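Local coordinates for cell division control protein Cdc48 (Mycobacterium smegmatis, PDB 5E7P) that probably binds and hydrolyses ATP as a Cdc48-family AAA ATPase with two nucleotide-binding domains, each of which holds ADP in the crystal, at residues G213-S218 / T310-A315; D229-T234 / A277-A282; S248-E253 / A285-V290; A375-R378 / V382-R385; A572-R575 / P579-V582. All coordinates share one frame; numbering follows the deposited sequence.

Contact 1 (G213-S218 / T310-A315)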
# COMPACT_ATOMS: atom_id res chain seq x y z
N GLY A 213 9.27 -21.85 -8.91
CA GLY A 213 9.07 -22.18 -7.51
C GLY A 213 10.18 -23.00 -6.89
O GLY A 213 9.99 -23.62 -5.85
N ARG A 214 11.35 -23.00 -7.52
CA ARG A 214 12.51 -23.70 -6.98
C ARG A 214 13.53 -22.71 -6.43
O ARG A 214 13.58 -21.56 -6.87
CB ARG A 214 13.13 -24.61 -8.05
CG ARG A 214 12.19 -25.71 -8.53
CD ARG A 214 12.27 -25.90 -10.04
NE ARG A 214 13.35 -26.80 -10.44
CZ ARG A 214 13.17 -28.06 -10.82
NH1 ARG A 214 11.95 -28.57 -10.86
NH2 ARG A 214 14.21 -28.81 -11.17
N HIS A 215 14.33 -23.15 -5.46
CA HIS A 215 15.23 -22.24 -4.76
C HIS A 215 16.48 -21.89 -5.56
O HIS A 215 16.95 -22.68 -6.38
CB HIS A 215 15.61 -22.79 -3.38
CG HIS A 215 16.48 -24.00 -3.42
ND1 HIS A 215 17.85 -23.93 -3.59
CD2 HIS A 215 16.19 -25.32 -3.30
CE1 HIS A 215 18.35 -25.15 -3.58
NE2 HIS A 215 17.37 -26.01 -3.41
N THR A 216 17.01 -20.69 -5.31
CA THR A 216 18.28 -20.27 -5.87
C THR A 216 19.28 -20.07 -4.74
O THR A 216 18.89 -19.78 -3.60
CB THR A 216 18.15 -18.95 -6.66
OG1 THR A 216 17.55 -17.95 -5.83
CG2 THR A 216 17.29 -19.16 -7.89
N VAL A 217 20.56 -20.23 -5.04
CA VAL A 217 21.60 -20.05 -4.04
C VAL A 217 22.54 -18.92 -4.44
O VAL A 217 23.11 -18.93 -5.53
CB VAL A 217 22.42 -21.34 -3.84
CG1 VAL A 217 23.50 -21.12 -2.80
CG2 VAL A 217 21.51 -22.49 -3.44
N SER A 218 22.69 -17.95 -3.55
CA SER A 218 23.68 -16.89 -3.74
C SER A 218 24.81 -17.11 -2.75
O SER A 218 24.61 -16.98 -1.54
CB SER A 218 23.05 -15.52 -3.54
OG SER A 218 22.56 -15.37 -2.22
N THR A 310 11.03 -28.32 1.23
CA THR A 310 11.87 -29.36 1.81
C THR A 310 13.27 -29.35 1.21
O THR A 310 14.26 -29.51 1.91
CB THR A 310 11.23 -30.75 1.59
OG1 THR A 310 9.90 -30.76 2.14
CG2 THR A 310 12.07 -31.86 2.24
N SER A 311 13.33 -29.14 -0.10
CA SER A 311 14.60 -29.10 -0.81
C SER A 311 15.41 -27.87 -0.40
O SER A 311 16.63 -27.92 -0.27
CB SER A 311 14.36 -29.09 -2.32
OG SER A 311 15.57 -28.89 -3.04
N ALA A 312 14.71 -26.76 -0.17
CA ALA A 312 15.34 -25.51 0.22
C ALA A 312 15.88 -25.58 1.65
O ALA A 312 16.95 -25.04 1.95
CB ALA A 312 14.37 -24.36 0.08
N VAL A 313 15.14 -26.24 2.53
CA VAL A 313 15.56 -26.41 3.92
C VAL A 313 16.79 -27.31 4.03
O VAL A 313 17.72 -27.02 4.79
CB VAL A 313 14.40 -26.95 4.79
CG1 VAL A 313 14.91 -27.43 6.14
CG2 VAL A 313 13.33 -25.88 4.96
N ALA A 314 16.80 -28.40 3.27
CA ALA A 314 17.94 -29.32 3.29
C ALA A 314 19.20 -28.67 2.72
O ALA A 314 20.32 -29.03 3.09
CB ALA A 314 17.61 -30.59 2.52
N ALA A 315 19.02 -27.71 1.83
CA ALA A 315 20.14 -27.02 1.20
C ALA A 315 20.77 -26.00 2.15
O ALA A 315 21.99 -25.84 2.18
CB ALA A 315 19.70 -26.35 -0.09
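H215, the residue just ahead of edge strand 216-218, lays its imidazole against helix 302-319 in the RecA-like α/β sandwich of the first AAA domain. Taken along the helix, the first partner is S311, which approaches at the edge of the ring, near its plane. S311 OG and H215 NE2 lie 3.4 Å apart and make only a weak hydrogen bond, bent to 129°, in which either group could be the donor. One residue on, A312 meets the ring obliquely at CD2: its CA is 3.6 Å from H215 CD2, and its methyl reaches both CD2 and CB of the histidine. The β-carbon of H215 points toward the helix, and a chi1 of 69°, with CG between the backbone N and the carbonyl carbon, lets CD2, NE2 and CE1 lie along S311, A312 and A315. L292 of strand 289-293 is touched by both H215 and A312; H215 thus bridges the edge of the sheet and helix 302-319. The strand itself is held by backbone bonds from T216 to E291 and from S218 to V289. One helical turn after S311, A315 completes the contact, its CB standing 3.9 Å from H215 CE1.

Contact 2 (D229-T234 / A277-A282). With ADP (adenosine-5'-diphosphate), chain C.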
# COMPACT_ATOMS: atom_id res chain seq x y z
N ASP A 229 25.11 -0.39 2.68
CA ASP A 229 25.21 1.03 2.97
C ASP A 229 24.07 1.80 2.30
O ASP A 229 23.49 2.72 2.88
CB ASP A 229 26.57 1.59 2.53
CG ASP A 229 27.71 1.14 3.43
OD1 ASP A 229 27.46 0.82 4.62
OD2 ASP A 229 28.87 1.11 2.96
N ASP A 230 23.76 1.42 1.06
CA ASP A 230 22.68 2.05 0.30
C ASP A 230 21.33 1.84 0.97
O ASP A 230 20.47 2.72 0.96
CB ASP A 230 22.64 1.50 -1.12
CG ASP A 230 23.71 2.09 -2.02
OD1 ASP A 230 23.97 3.31 -1.90
OD2 ASP A 230 24.29 1.35 -2.83
N VAL A 231 21.14 0.66 1.54
CA VAL A 231 19.87 0.29 2.13
C VAL A 231 19.57 1.04 3.43
O VAL A 231 18.44 1.48 3.65
CB VAL A 231 19.80 -1.23 2.36
CG1 VAL A 231 18.76 -1.58 3.41
CG2 VAL A 231 19.52 -1.95 1.05
N LYS A 232 20.58 1.19 4.27
CA LYS A 232 20.36 1.71 5.62
C LYS A 232 20.20 3.23 5.71
O LYS A 232 19.91 3.76 6.78
CB LYS A 232 21.45 1.22 6.58
CG LYS A 232 22.83 1.82 6.36
CD LYS A 232 23.90 0.95 7.03
CE LYS A 232 25.21 1.70 7.24
NZ LYS A 232 25.17 2.55 8.46
N VAL A 233 20.36 3.93 4.59
CA VAL A 233 20.18 5.38 4.59
C VAL A 233 18.70 5.78 4.60
O VAL A 233 18.35 6.86 5.08
CB VAL A 233 20.92 6.08 3.42
CG1 VAL A 233 22.41 5.75 3.46
CG2 VAL A 233 20.32 5.69 2.09
N THR A 234 17.84 4.91 4.08
CA THR A 234 16.40 5.15 4.14
C THR A 234 15.69 4.08 4.96
O THR A 234 14.52 4.22 5.31
CB THR A 234 15.75 5.23 2.75
OG1 THR A 234 15.72 3.92 2.16
CG2 THR A 234 16.53 6.19 1.85
N ALA A 277 12.60 -6.98 0.43
CA ALA A 277 13.42 -8.08 -0.08
C ALA A 277 14.83 -7.61 -0.42
O ALA A 277 15.81 -8.32 -0.17
CB ALA A 277 12.76 -8.73 -1.29
N THR A 278 14.93 -6.42 -0.99
CA THR A 278 16.22 -5.84 -1.33
C THR A 278 17.07 -5.61 -0.08
O THR A 278 18.28 -5.83 -0.09
CB THR A 278 16.04 -4.51 -2.10
OG1 THR A 278 15.38 -4.77 -3.34
CG2 THR A 278 17.39 -3.86 -2.38
N MET A 279 16.42 -5.17 1.00
CA MET A 279 17.11 -4.97 2.27
C MET A 279 17.70 -6.28 2.79
O MET A 279 18.83 -6.32 3.27
CB MET A 279 16.17 -4.38 3.32
CG MET A 279 16.82 -4.25 4.70
SD MET A 279 15.71 -3.70 6.00
CE MET A 279 14.75 -5.19 6.29
N VAL A 280 16.92 -7.36 2.70
CA VAL A 280 17.34 -8.66 3.20
C VAL A 280 18.55 -9.19 2.43
O VAL A 280 19.50 -9.70 3.02
CB VAL A 280 16.19 -9.69 3.16
CG1 VAL A 280 16.67 -11.05 3.66
CG2 VAL A 280 15.01 -9.20 3.99
N ARG A 281 18.51 -9.07 1.10
CA ARG A 281 19.62 -9.50 0.27
C ARG A 281 20.88 -8.68 0.56
O ARG A 281 21.99 -9.22 0.59
CB ARG A 281 19.25 -9.40 -1.21
CG ARG A 281 17.99 -10.16 -1.57
CD ARG A 281 17.78 -10.25 -3.08
NE ARG A 281 16.53 -10.93 -3.40
CZ ARG A 281 15.39 -10.31 -3.68
NH1 ARG A 281 15.34 -8.98 -3.70
NH2 ARG A 281 14.30 -11.01 -3.96
N ALA A 282 20.70 -7.39 0.78
CA ALA A 282 21.82 -6.50 1.09
C ALA A 282 22.45 -6.83 2.43
O ALA A 282 23.68 -6.86 2.56
CB ALA A 282 21.36 -5.05 1.06
PB ADP C . 9.33 -5.27 -1.25
O1B ADP C . 7.96 -5.47 -1.83
O2B ADP C . 10.12 -6.54 -1.09
O3B ADP C . 9.38 -4.37 -0.04
PA ADP C . 11.47 -4.98 -3.07
O1A ADP C . 11.14 -6.10 -4.01
O2A ADP C . 12.49 -5.20 -1.98
O3A ADP C . 10.08 -4.47 -2.43
O5' ADP C . 11.89 -3.72 -3.96
C5' ADP C . 10.88 -3.02 -4.67
C4' ADP C . 11.38 -2.85 -6.10
O4' ADP C . 12.25 -1.72 -6.15
C3' ADP C . 12.17 -4.07 -6.54
O3' ADP C . 11.67 -4.55 -7.79
C2' ADP C . 13.60 -3.59 -6.71
O2' ADP C . 14.12 -4.05 -7.96
C1' ADP C . 13.52 -2.07 -6.69
N9 ADP C . 14.57 -1.48 -5.83
C8 ADP C . 14.59 -1.47 -4.48
N7 ADP C . 15.69 -0.83 -4.02
C5 ADP C . 16.39 -0.41 -5.09
C6 ADP C . 17.66 0.34 -5.32
N6 ADP C . 18.41 0.77 -4.28
N1 ADP C . 18.03 0.57 -6.60
C2 ADP C . 17.29 0.14 -7.64
N3 ADP C . 16.14 -0.53 -7.50
C4 ADP C . 15.65 -0.83 -6.28
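V231 of helix 228-232 plugs against M279 and A282 on helix 276-283, the helix that follows the P-loop of the first AAA domain and carries the ADP-binding residues A277 and T278. The close packing is entirely apolar. The two methyls of V231 divide the work: CG1 rests 3.5 Å from M279 CG, while CG2 sits 3.6 Å from A282 CB, one turn further along the same helix. The valine and methionine side chains cross at about a right angle. M279 meets the valine with its CB and CG, the latter set anti to the backbone N (chi1 175°), whereas the bend at chi3 affects only the far end, which leads away. A238 of helix 237-249 touches both V231 and M279 and adds to the buried apolar cluster.

The contact loosens toward the nucleotide, where V231 CG2 and T278 CG2 are 4.5 Å apart, and the outer face of helix 228-232 is solvent-facing at D229. D230, beside it, is anchored by a salt bridge to R406. On the pocket side the P-loop helix presents its backbone to the phosphates: A277 N donates to ADP O2B at 2.9 Å and T278 N to ADP O2A at 2.9 Å. The T278 hydroxyl adds a second bond to the α-phosphate, OG1 to ADP O2A, at 3.2 Å.

Contact 3 (S248-E253 / A285-V290)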
# COMPACT_ATOMS: atom_id res chain seq x y z
N SER A 248 23.61 -13.96 16.12
CA SER A 248 23.18 -15.34 15.95
C SER A 248 24.22 -16.20 15.24
O SER A 248 24.52 -17.31 15.68
CB SER A 248 21.85 -15.40 15.19
OG SER A 248 21.43 -16.74 15.01
N LEU A 249 24.77 -15.69 14.15
CA LEU A 249 25.64 -16.48 13.28
C LEU A 249 27.13 -16.35 13.59
O LEU A 249 27.88 -17.31 13.39
CB LEU A 249 25.39 -16.14 11.82
CG LEU A 249 23.97 -16.39 11.29
CD1 LEU A 249 23.89 -16.06 9.80
CD2 LEU A 249 23.55 -17.82 11.55
N ASP A 250 27.56 -15.18 14.05
CA ASP A 250 28.99 -14.91 14.21
C ASP A 250 29.49 -14.87 15.66
O ASP A 250 30.62 -15.26 15.94
CB ASP A 250 29.38 -13.62 13.49
CG ASP A 250 29.12 -13.70 12.00
OD1 ASP A 250 29.09 -14.83 11.47
OD2 ASP A 250 28.95 -12.64 11.36
N GLU A 251 28.65 -14.40 16.57
CA GLU A 251 29.04 -14.30 17.98
C GLU A 251 28.06 -15.02 18.90
O GLU A 251 27.43 -14.39 19.76
CB GLU A 251 29.14 -12.82 18.38
CG GLU A 251 29.96 -11.97 17.41
CD GLU A 251 29.72 -10.48 17.58
OE1 GLU A 251 29.60 -10.03 18.74
OE2 GLU A 251 29.65 -9.77 16.56
N PRO A 252 27.93 -16.35 18.75
CA PRO A 252 26.90 -17.11 19.46
C PRO A 252 27.20 -17.26 20.95
O PRO A 252 26.30 -17.57 21.73
CB PRO A 252 26.95 -18.49 18.78
CG PRO A 252 27.84 -18.32 17.57
CD PRO A 252 28.78 -17.22 17.92
N GLU A 253 28.46 -17.06 21.33
CA GLU A 253 28.86 -17.20 22.73
C GLU A 253 28.47 -15.97 23.55
O GLU A 253 28.36 -16.05 24.78
CB GLU A 253 30.36 -17.47 22.84
CG GLU A 253 30.80 -18.80 22.24
CD GLU A 253 30.37 -20.00 23.07
OE1 GLU A 253 30.51 -21.14 22.57
OE2 GLU A 253 29.91 -19.81 24.21
N ALA A 285 24.46 -10.09 2.40
CA ALA A 285 25.41 -10.11 1.29
C ALA A 285 26.64 -10.99 1.52
O ALA A 285 27.12 -11.64 0.59
CB ALA A 285 25.84 -8.70 0.93
N SER A 286 27.14 -11.01 2.75
CA SER A 286 28.33 -11.79 3.06
C SER A 286 27.99 -13.23 3.46
O SER A 286 28.89 -14.04 3.69
CB SER A 286 29.15 -11.12 4.17
OG SER A 286 28.44 -11.12 5.39
N ARG A 287 26.70 -13.53 3.55
CA ARG A 287 26.24 -14.87 3.90
C ARG A 287 25.87 -15.62 2.63
O ARG A 287 25.67 -15.01 1.58
CB ARG A 287 25.01 -14.79 4.80
CG ARG A 287 25.05 -13.73 5.87
CD ARG A 287 25.94 -14.14 7.02
NE ARG A 287 26.04 -13.09 8.03
CZ ARG A 287 26.77 -13.19 9.14
NH1 ARG A 287 27.46 -14.29 9.38
NH2 ARG A 287 26.81 -12.18 10.00
N ARG A 288 25.79 -16.94 2.72
CA ARG A 288 25.20 -17.71 1.63
C ARG A 288 23.69 -17.75 1.85
O ARG A 288 23.21 -18.03 2.95
CB ARG A 288 25.80 -19.12 1.52
CG ARG A 288 25.35 -20.13 2.56
CD ARG A 288 26.09 -21.45 2.41
NE ARG A 288 25.86 -22.10 1.12
CZ ARG A 288 24.93 -23.02 0.90
NH1 ARG A 288 24.80 -23.55 -0.30
NH2 ARG A 288 24.13 -23.41 1.89
N VAL A 289 22.93 -17.43 0.81
CA VAL A 289 21.49 -17.32 0.95
C VAL A 289 20.76 -18.32 0.08
O VAL A 289 20.97 -18.39 -1.13
CB VAL A 289 20.99 -15.90 0.63
CG1 VAL A 289 19.50 -15.80 0.89
CG2 VAL A 289 21.75 -14.89 1.45
N VAL A 290 19.89 -19.10 0.71
CA VAL A 290 18.98 -19.98 -0.01
C VAL A 290 17.64 -19.27 -0.11
O VAL A 290 16.95 -19.07 0.89
CB VAL A 290 18.81 -21.32 0.70
CG1 VAL A 290 17.83 -22.21 -0.06
CG2 VAL A 290 20.16 -22.01 0.86
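A bidentate salt bridge between D250 and R287 ties the turn joining helices 237-249 and 252-258 to the loop that leads into strand 289-293 of the first AAA domain's RecA-like sheet. The backbones stay well apart, with the CA atoms of L249 and R287 9.5 Å from each other, and the long arginine spans the gap. R287 and D250 extend from opposite directions, and the guanidinium grips the carboxylate end-on, one terminal nitrogen to each oxygen. R287 NH1 donates to D250 OD1 at 2.7 Å along a nearly straight path (166°); this oxygen lies in the guanidinium plane and is met on its syn side, though somewhat out of the carboxylate plane. In the second bond R287 NH2 approaches D250 OD2, 2.6 Å away, from above the carboxylate plane, with a more bent angle of 141° and OD2 tilted from the guanidinium plane. The two flat groups are accordingly not coplanar but 29° apart.

L249 supplies the apolar part. Its CD1 lies over one face of the guanidinium, 4.0 Å from R287 NH1, and also touches R287 CD; the leucine lies at a slant across the arginine. Beyond a bend at chi2, the extended chain of R287 carries the guanidinium across to D250. D250 is exposed, and OD2 has a second, long and weak ion pair with R246 NH1. That extra positive charge would, if anything, keep the carboxylate ionised. R287 also touches V322 of strand 321-326. Alongside the bridge, the β-carbon of L249 sits 3.7 Å from R287 NH1.

Contact 4 (A375-R378 / V382-R385)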
# COMPACT_ATOMS: atom_id res chain seq x y z
N ALA A 375 -0.44 -17.67 11.25
CA ALA A 375 -0.14 -17.28 12.62
C ALA A 375 0.99 -18.10 13.24
O ALA A 375 1.73 -17.60 14.08
CB ALA A 375 -1.39 -17.37 13.49
N ARG A 376 1.11 -19.34 12.80
CA ARG A 376 2.10 -20.26 13.35
C ARG A 376 3.52 -19.92 12.91
O ARG A 376 4.48 -20.50 13.43
CB ARG A 376 1.74 -21.70 12.98
CG ARG A 376 0.40 -22.16 13.54
CD ARG A 376 -0.05 -23.47 12.93
NE ARG A 376 -0.33 -23.36 11.51
CZ ARG A 376 -0.66 -24.38 10.72
NH1 ARG A 376 -0.74 -25.61 11.22
NH2 ARG A 376 -0.89 -24.17 9.43
N LEU A 377 3.66 -19.00 11.96
CA LEU A 377 4.97 -18.52 11.54
C LEU A 377 5.46 -17.44 12.50
O LEU A 377 6.65 -17.34 12.79
CB LEU A 377 4.93 -17.98 10.11
CG LEU A 377 6.22 -17.36 9.56
CD1 LEU A 377 6.48 -17.78 8.12
CD2 LEU A 377 6.18 -15.84 9.66
N ARG A 378 4.52 -16.63 12.97
CA ARG A 378 4.82 -15.59 13.94
C ARG A 378 4.80 -16.19 15.34
O ARG A 378 3.97 -15.85 16.17
CB ARG A 378 3.81 -14.45 13.80
CG ARG A 378 3.69 -13.93 12.37
CD ARG A 378 2.57 -12.91 12.23
NE ARG A 378 1.30 -13.51 11.83
CZ ARG A 378 0.12 -13.15 12.32
NH1 ARG A 378 0.03 -12.21 13.25
NH2 ARG A 378 -0.98 -13.75 11.90
N VAL A 382 9.51 -20.43 14.95
CA VAL A 382 9.89 -20.05 13.59
C VAL A 382 10.41 -18.61 13.55
O VAL A 382 11.61 -18.38 13.69
CB VAL A 382 8.73 -20.23 12.60
CG1 VAL A 382 9.23 -20.10 11.17
CG2 VAL A 382 8.07 -21.58 12.81
N CYS A 383 9.51 -17.65 13.36
CA CYS A 383 9.89 -16.24 13.43
C CYS A 383 9.56 -15.66 14.80
O CYS A 383 8.41 -15.33 15.09
CB CYS A 383 9.20 -15.43 12.33
SG CYS A 383 9.76 -15.82 10.66
N ASP A 384 10.58 -15.53 15.64
CA ASP A 384 10.40 -15.09 17.01
C ASP A 384 10.32 -13.57 17.12
O ASP A 384 9.88 -13.04 18.14
CB ASP A 384 11.53 -15.62 17.89
CG ASP A 384 12.87 -14.99 17.56
OD1 ASP A 384 13.54 -15.47 16.62
OD2 ASP A 384 13.25 -14.01 18.24
N ARG A 385 10.75 -12.88 16.07
CA ARG A 385 10.76 -11.42 16.09
C ARG A 385 10.40 -10.81 14.74
O ARG A 385 10.49 -11.47 13.70
CB ARG A 385 12.12 -10.91 16.57
CG ARG A 385 13.26 -11.17 15.61
CD ARG A 385 14.60 -10.97 16.29
NE ARG A 385 14.92 -12.06 17.21
CZ ARG A 385 15.90 -12.02 18.10
NH1 ARG A 385 16.67 -10.95 18.20
NH2 ARG A 385 16.11 -13.06 18.90
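L377 and C383 are joined twice, once through the backbone and once through their side chains. C383 N donates to L377 O at 2.9 Å, with an N-H...O angle of 150°, arriving nearly along the C=O axis, and this bond closes the loop 377-383. Beside it, L377 CD2 packs 3.7 Å from C383 SG; with its CG anti to the backbone N (chi1 176°), the leucine side chain reaches the sulfur. V382 packs beside two consecutive carbonyls, its CB 3.6 Å from L377 O and its CG2 3.8 Å from R376 O.

The next shell holds this core from several sides. F363 of strand 361-366 touches V382 and C383, and L267 of strand 265-269 touches L377. The arginines of the first segment turn outward: R376 bonds to T346 OG1 and pairs with D374, whereas R378 forms a salt bridge to E569 in the second AAA domain. After the loop, R385 NE grips D384 OD2 at 2.8 Å, D384 OD1 accepts from G265 N, and R385 makes a cation-pi contact with W244. The whole is an irregular connection that passes from strand 361-366 across strand 265-269 to edge strand 385-388, the topology expected of the RecA-like core of AAA ATPases.

Contact 5 (A572-R575 / P579-V582)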
# COMPACT_ATOMS: atom_id res chain seq x y z
N ALA A 572 5.73 -5.39 20.04
CA ALA A 572 7.12 -5.81 19.89
C ALA A 572 7.67 -5.41 18.53
O ALA A 572 8.84 -5.06 18.41
CB ALA A 572 7.26 -7.32 20.11
N ARG A 573 6.82 -5.48 17.50
CA ARG A 573 7.23 -5.05 16.17
C ARG A 573 7.42 -3.53 16.13
O ARG A 573 8.30 -3.02 15.45
CB ARG A 573 6.22 -5.46 15.10
CG ARG A 573 6.74 -5.30 13.68
CD ARG A 573 5.63 -5.19 12.65
NE ARG A 573 4.64 -6.25 12.78
CZ ARG A 573 3.39 -6.07 13.19
NH1 ARG A 573 2.97 -4.85 13.50
NH2 ARG A 573 2.56 -7.10 13.29
N ALA A 574 6.58 -2.82 16.88
CA ALA A 574 6.64 -1.37 16.93
C ALA A 574 7.91 -0.92 17.66
O ALA A 574 8.60 -0.01 17.20
CB ALA A 574 5.40 -0.81 17.61
N ARG A 575 8.20 -1.55 18.79
CA ARG A 575 9.40 -1.25 19.55
C ARG A 575 10.66 -1.48 18.72
O ARG A 575 11.60 -0.68 18.76
CB ARG A 575 9.46 -2.07 20.84
CG ARG A 575 8.62 -1.51 21.98
CD ARG A 575 8.85 -2.26 23.29
NE ARG A 575 7.88 -3.34 23.49
CZ ARG A 575 8.14 -4.63 23.29
NH1 ARG A 575 9.34 -5.01 22.88
NH2 ARG A 575 7.19 -5.53 23.50
N PRO A 579 11.53 4.78 14.78
CA PRO A 579 10.32 5.47 15.24
C PRO A 579 9.01 4.87 14.71
O PRO A 579 8.88 4.63 13.51
CB PRO A 579 10.51 6.90 14.71
CG PRO A 579 11.38 6.74 13.52
CD PRO A 579 12.32 5.62 13.87
N SER A 580 8.06 4.64 15.61
CA SER A 580 6.85 3.91 15.26
C SER A 580 5.58 4.56 15.76
O SER A 580 5.54 5.13 16.86
CB SER A 580 6.92 2.47 15.81
OG SER A 580 8.04 1.77 15.29
N LEU A 581 4.53 4.46 14.96
CA LEU A 581 3.18 4.82 15.38
C LEU A 581 2.36 3.55 15.52
O LEU A 581 2.33 2.71 14.61
CB LEU A 581 2.52 5.75 14.36
CG LEU A 581 1.03 6.03 14.57
CD1 LEU A 581 0.79 6.70 15.91
CD2 LEU A 581 0.47 6.88 13.44
N VAL A 582 1.71 3.40 16.67
CA VAL A 582 0.84 2.26 16.91
C VAL A 582 -0.61 2.72 16.86
O VAL A 582 -1.09 3.40 17.76
CB VAL A 582 1.11 1.61 18.27
CG1 VAL A 582 0.19 0.42 18.49
CG2 VAL A 582 2.56 1.17 18.35
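A574 points its methyl from helix 563-576 toward strand 580-585, where it touches S580 and V582, two alternate residues whose side chains lie on the same side of the strand. The contact belongs to the β-α-β unit of the second AAA domain in which this helix leads into an inner strand of the parallel sheet, next to edge strand 546-551 and carrying the Walker B sequence. The alanine CB stands 3.5 Å from V582 CG2 and 4.0 Å from S580 CB, and this methyl is the apolar contact of the helix segment with the strand.

The two strand residues place different groups against the helix. In S580 the hydroxyl lies beside the backbone N and anti to the carbonyl carbon (chi1 -59°), which swings OG to the carbonyl of A574 rather than to its methyl. S580 OG donates to A574 O at 2.7 Å, in the carbonyl plane and on a lone pair, with a C=O...O angle of 130°. V582 has CG1 anti to the backbone N, leaving CG2 as the branch that meets alanine.

S546 OG, on neighbouring strand 546-551, is hydrogen-bonded to both S580 OG and P579 O. The chemistry is thus mixed: a methyl-to-methyl contact stands next to a buried hydroxyl whose polarity is met by a helix carbonyl and a second serine.

In the fold
Contacts 1 to 4 belong to the first AAA domain and contact 5 to the second. Contacts 1 and 3 share its sheet through neighbouring strands 216-218 and 289-293 and touch directly, A315 O lying 3.2 Å from R288 NH2 in a probable hydrogen bond. Contact 2, on the nucleotide side, alternates with contact 3 along the chain, and both lie within the span enclosed by contact 1; the centres of contacts 2 and 3 are about 17 Å apart. Contact 4 follows in sequence, leading to strand 385-388 at the sheet's other edge. Contacts 4 and 5 have centres about 17 Å apart, and salt bridges R378-E569 and R573-E386 join the two AAA domains there.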